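Long-range contact in benzoate transport porin BenP (Acinetobacter baumannii AB307-0294, PDB 5DL8), which probably acts as an outer-membrane porin of the OprD family, a beta-barrel channel associated with benzoate transport and antibiotic uptake: residues D96-P100 with P177-E181. Coordinates in Å, arbitrary orientation, origin at the centre of the assembly. Residues are numbered along the deposited sequence.
Sequences DTVLP and PRNEE
An Asx turn meets a type I beta turn where two loops of the OprD-family beta-barrel come together. Segment 96-100 closes the loop before strand 101-102; segment 177-181 opens the one after strand 165-176. Asp96 (chi1 69°, p) accepts at OD1 from Val98 N (2.8 Å) and Leu99 N (2.9 Å). Thr97 has positive phi (71/16); its OG1 (chi1 83°) donates to Asp96 O (2.6 Å). The turn from Pro177 to Glu180 is closed by Glu180 N to Pro177 O (3.0 Å). The closest CA pair is Leu99 and Asn179, 4.3 Å apart. Strand 107-123 holds both segments: Ala109 pairs with the Pro100 backbone, Lys114 NZ bonds to Pro177 O and Glu180 O, and Tyr112 OH bonds to Arg178 O.

Arg178 donates all three direct hydrogen bonds between the segments. Its chi1 is p (74°) and chi2 and chi3 are t, extending the chain to Thr97. NE donates to Thr97 O (2.9 Å), NH2 to the same O (3.2 Å) and to Thr97 OG1 (3.1 Å). NH1 salt-bridges Asp143. Asn179 (chi1 64°, p) points its CB toward Val98 O (3.3 Å); its CA makes a CH...O contact there (3.4 Å). Pro100 N lies 3.0 Å from Asn179 O but has no hydrogen to share; Pro100 CB is 4.0 Å from Glu180 OE1. One water accepts from Thr97 N (2.9 Å), lies 2.7 Å from Leu99 O and accepts weakly from Asn179 ND2 (3.4 Å).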
ATOM      1  N   ASP A  96      -3.750  10.387 -14.924  1.00 28.01           N
ATOM      2  CA  ASP A  96      -3.555  10.827 -13.533  1.00 26.74           C
ATOM      3  C   ASP A  96      -3.097   9.782 -12.520  1.00 25.62           C
ATOM      4  O   ASP A  96      -2.730  10.137 -11.403  1.00 24.65           O
ATOM      5  CB  ASP A  96      -4.861  11.628 -13.042  1.00 27.12           C
ATOM      6  CG  ASP A  96      -6.097  10.761 -12.876  1.00 27.31           C
ATOM      7  OD1 ASP A  96      -6.080   9.500 -13.129  1.00 25.11           O
ATOM      8  OD2 ASP A  96      -7.083  11.378 -12.412  1.00 26.52           O
ATOM      9  N   THR A  97      -3.219   8.520 -12.871  1.00 25.29           N
ATOM     10  CA  THR A  97      -2.960   7.409 -11.930  1.00 26.33           C
ATOM     11  C   THR A  97      -3.955   7.225 -10.851  1.00 25.15           C
ATOM     12  O   THR A  97      -3.642   6.440  -9.875  1.00 22.68           O
ATOM     13  CB  THR A  97      -1.507   7.382 -11.233  1.00 26.88           C
ATOM     14  OG1 THR A  97      -1.560   8.251 -10.119  1.00 26.68           O
ATOM     15  CG2 THR A  97      -0.311   7.819 -12.217  1.00 27.91           C
ATOM     16  N   VAL A  98      -5.141   7.857 -11.025  1.00 23.91           N
ATOM     17  CA  VAL A  98      -6.240   7.797 -10.067  1.00 23.01           C
ATOM     18  C   VAL A  98      -7.390   7.053 -10.636  1.00 22.29           C
ATOM     19  O   VAL A  98      -8.017   6.183  -9.956  1.00 20.99           O
ATOM     20  CB  VAL A  98      -6.748   9.217  -9.626  1.00 24.52           C
ATOM     21  CG1 VAL A  98      -7.777   9.072  -8.511  1.00 23.32           C
ATOM     22  CG2 VAL A  98      -5.560  10.016  -9.086  1.00 25.69           C
ATOM     23  N   LEU A  99      -7.733   7.467 -11.860  1.00 23.07           N
ATOM     24  CA  LEU A  99      -8.873   6.931 -12.576  1.00 24.48           C
ATOM     25  C   LEU A  99      -8.324   6.295 -13.822  1.00 23.68           C
ATOM     26  O   LEU A  99      -7.239   6.628 -14.239  1.00 23.57           O
ATOM     27  CB  LEU A  99      -9.929   8.026 -13.013  1.00 25.19           C
ATOM     28  CG  LEU A  99     -10.319   9.089 -11.958  1.00 26.02           C
ATOM     29  CD1 LEU A  99     -11.135  10.283 -12.615  1.00 25.53           C
ATOM     30  CD2 LEU A  99     -11.065   8.540 -10.733  1.00 25.23           C
ATOM     31  N   PRO A 100      -9.080   5.388 -14.437  1.00 23.71           N
ATOM     32  CA  PRO A 100      -8.541   4.805 -15.660  1.00 24.94           C
ATOM     33  C   PRO A 100      -8.273   5.903 -16.694  1.00 27.46           C
ATOM     34  O   PRO A 100      -8.944   7.016 -16.621  1.00 27.03           O
ATOM     35  CB  PRO A 100      -9.707   3.929 -16.180  1.00 24.85           C
ATOM     36  CG  PRO A 100     -10.554   3.666 -14.988  1.00 24.59           C
ATOM     37  CD  PRO A 100     -10.372   4.826 -14.067  1.00 23.95           C
ATOM     38  N   PRO A 177      -5.856  -2.969 -10.292  1.00 23.05           N
ATOM     39  CA  PRO A 177      -5.255  -1.728  -9.735  1.00 22.93           C
ATOM     40  C   PRO A 177      -6.246  -0.606  -9.287  1.00 23.21           C
ATOM     41  O   PRO A 177      -7.389  -0.598  -9.711  1.00 22.65           O
ATOM     42  CB  PRO A 177      -4.329  -1.235 -10.898  1.00 23.11           C
ATOM     43  CG  PRO A 177      -3.962  -2.467 -11.591  1.00 23.93           C
ATOM     44  CD  PRO A 177      -5.246  -3.296 -11.589  1.00 24.40           C
ATOM     45  N   ARG A 178      -5.777   0.293  -8.418  1.00 23.16           N
ATOM     46  CA  ARG A 178      -6.592   1.342  -7.849  1.00 25.01           C
ATOM     47  C   ARG A 178      -7.365   2.185  -8.973  1.00 26.05           C
ATOM     48  O   ARG A 178      -8.472   2.553  -8.767  1.00 26.10           O
ATOM     49  CB  ARG A 178      -5.744   2.253  -6.971  1.00 24.34           C
ATOM     50  CG  ARG A 178      -4.842   3.172  -7.751  1.00 25.69           C
ATOM     51  CD  ARG A 178      -3.796   3.797  -6.900  1.00 27.52           C
ATOM     52  NE  ARG A 178      -2.961   4.767  -7.648  1.00 30.91           N
ATOM     53  CZ  ARG A 178      -1.730   5.192  -7.240  1.00 33.38           C
ATOM     54  NH1 ARG A 178      -1.149   4.620  -6.101  1.00 30.14           N
ATOM     55  NH2 ARG A 178      -1.042   6.129  -7.968  1.00 32.26           N
ATOM     56  N   ASN A 179      -6.772   2.331 -10.166  1.00 26.73           N
ATOM     57  CA  ASN A 179      -7.296   3.156 -11.226  1.00 27.09           C
ATOM     58  C   ASN A 179      -7.861   2.337 -12.328  1.00 28.89           C
ATOM     59  O   ASN A 179      -7.903   2.860 -13.474  1.00 29.44           O
ATOM     60  CB  ASN A 179      -6.201   4.141 -11.771  1.00 26.85           C
ATOM     61  CG  ASN A 179      -4.996   3.431 -12.442  1.00 28.42           C
ATOM     62  OD1 ASN A 179      -4.495   2.457 -11.960  1.00 29.16           O
ATOM     63  ND2 ASN A 179      -4.487   3.998 -13.499  1.00 30.26           N
ATOM     64  N   GLU A 180      -8.293   1.077 -12.070  1.00 27.82           N
ATOM     65  CA  GLU A 180      -8.815   0.248 -13.149  1.00 28.72           C
ATOM     66  C   GLU A 180     -10.010  -0.512 -12.666  1.00 28.65           C
ATOM     67  O   GLU A 180     -10.148  -0.737 -11.490  1.00 25.25           O
ATOM     68  CB  GLU A 180      -7.789  -0.824 -13.715  1.00 30.50           C
ATOM     69  CG  GLU A 180      -6.432  -0.335 -14.129  1.00 33.20           C
ATOM     70  CD  GLU A 180      -6.415   0.468 -15.419  1.00 38.47           C
ATOM     71  OE1 GLU A 180      -7.484   0.585 -16.114  1.00 43.04           O
ATOM     72  OE2 GLU A 180      -5.321   1.017 -15.767  1.00 39.52           O
ATOM     73  N   GLU A 181     -10.774  -1.016 -13.620  1.00 29.58           N
ATOM     74  CA  GLU A 181     -12.016  -1.756 -13.353  1.00 33.23           C
ATOM     75  C   GLU A 181     -11.879  -3.226 -13.288  1.00 35.04           C
ATOM     76  O   GLU A 181     -12.654  -3.854 -12.649  1.00 39.80           O
ATOM     77  CB  GLU A 181     -13.068  -1.564 -14.512  1.00 34.07           C
ATOM     78  CG  GLU A 181     -13.548  -0.103 -14.648  1.00 35.39           C
ATOM     79  CD  GLU A 181     -14.902   0.061 -15.394  1.00 34.60           C
ATOM     80  OE1 GLU A 181     -15.081  -0.448 -16.462  1.00 34.75           O
ATOM     81  OE2 GLU A 181     -15.791   0.716 -14.899  1.00 33.61           O
TER
HETATM   82  O   HOH W   1      -4.662   7.089 -14.889  1.00 23.35           O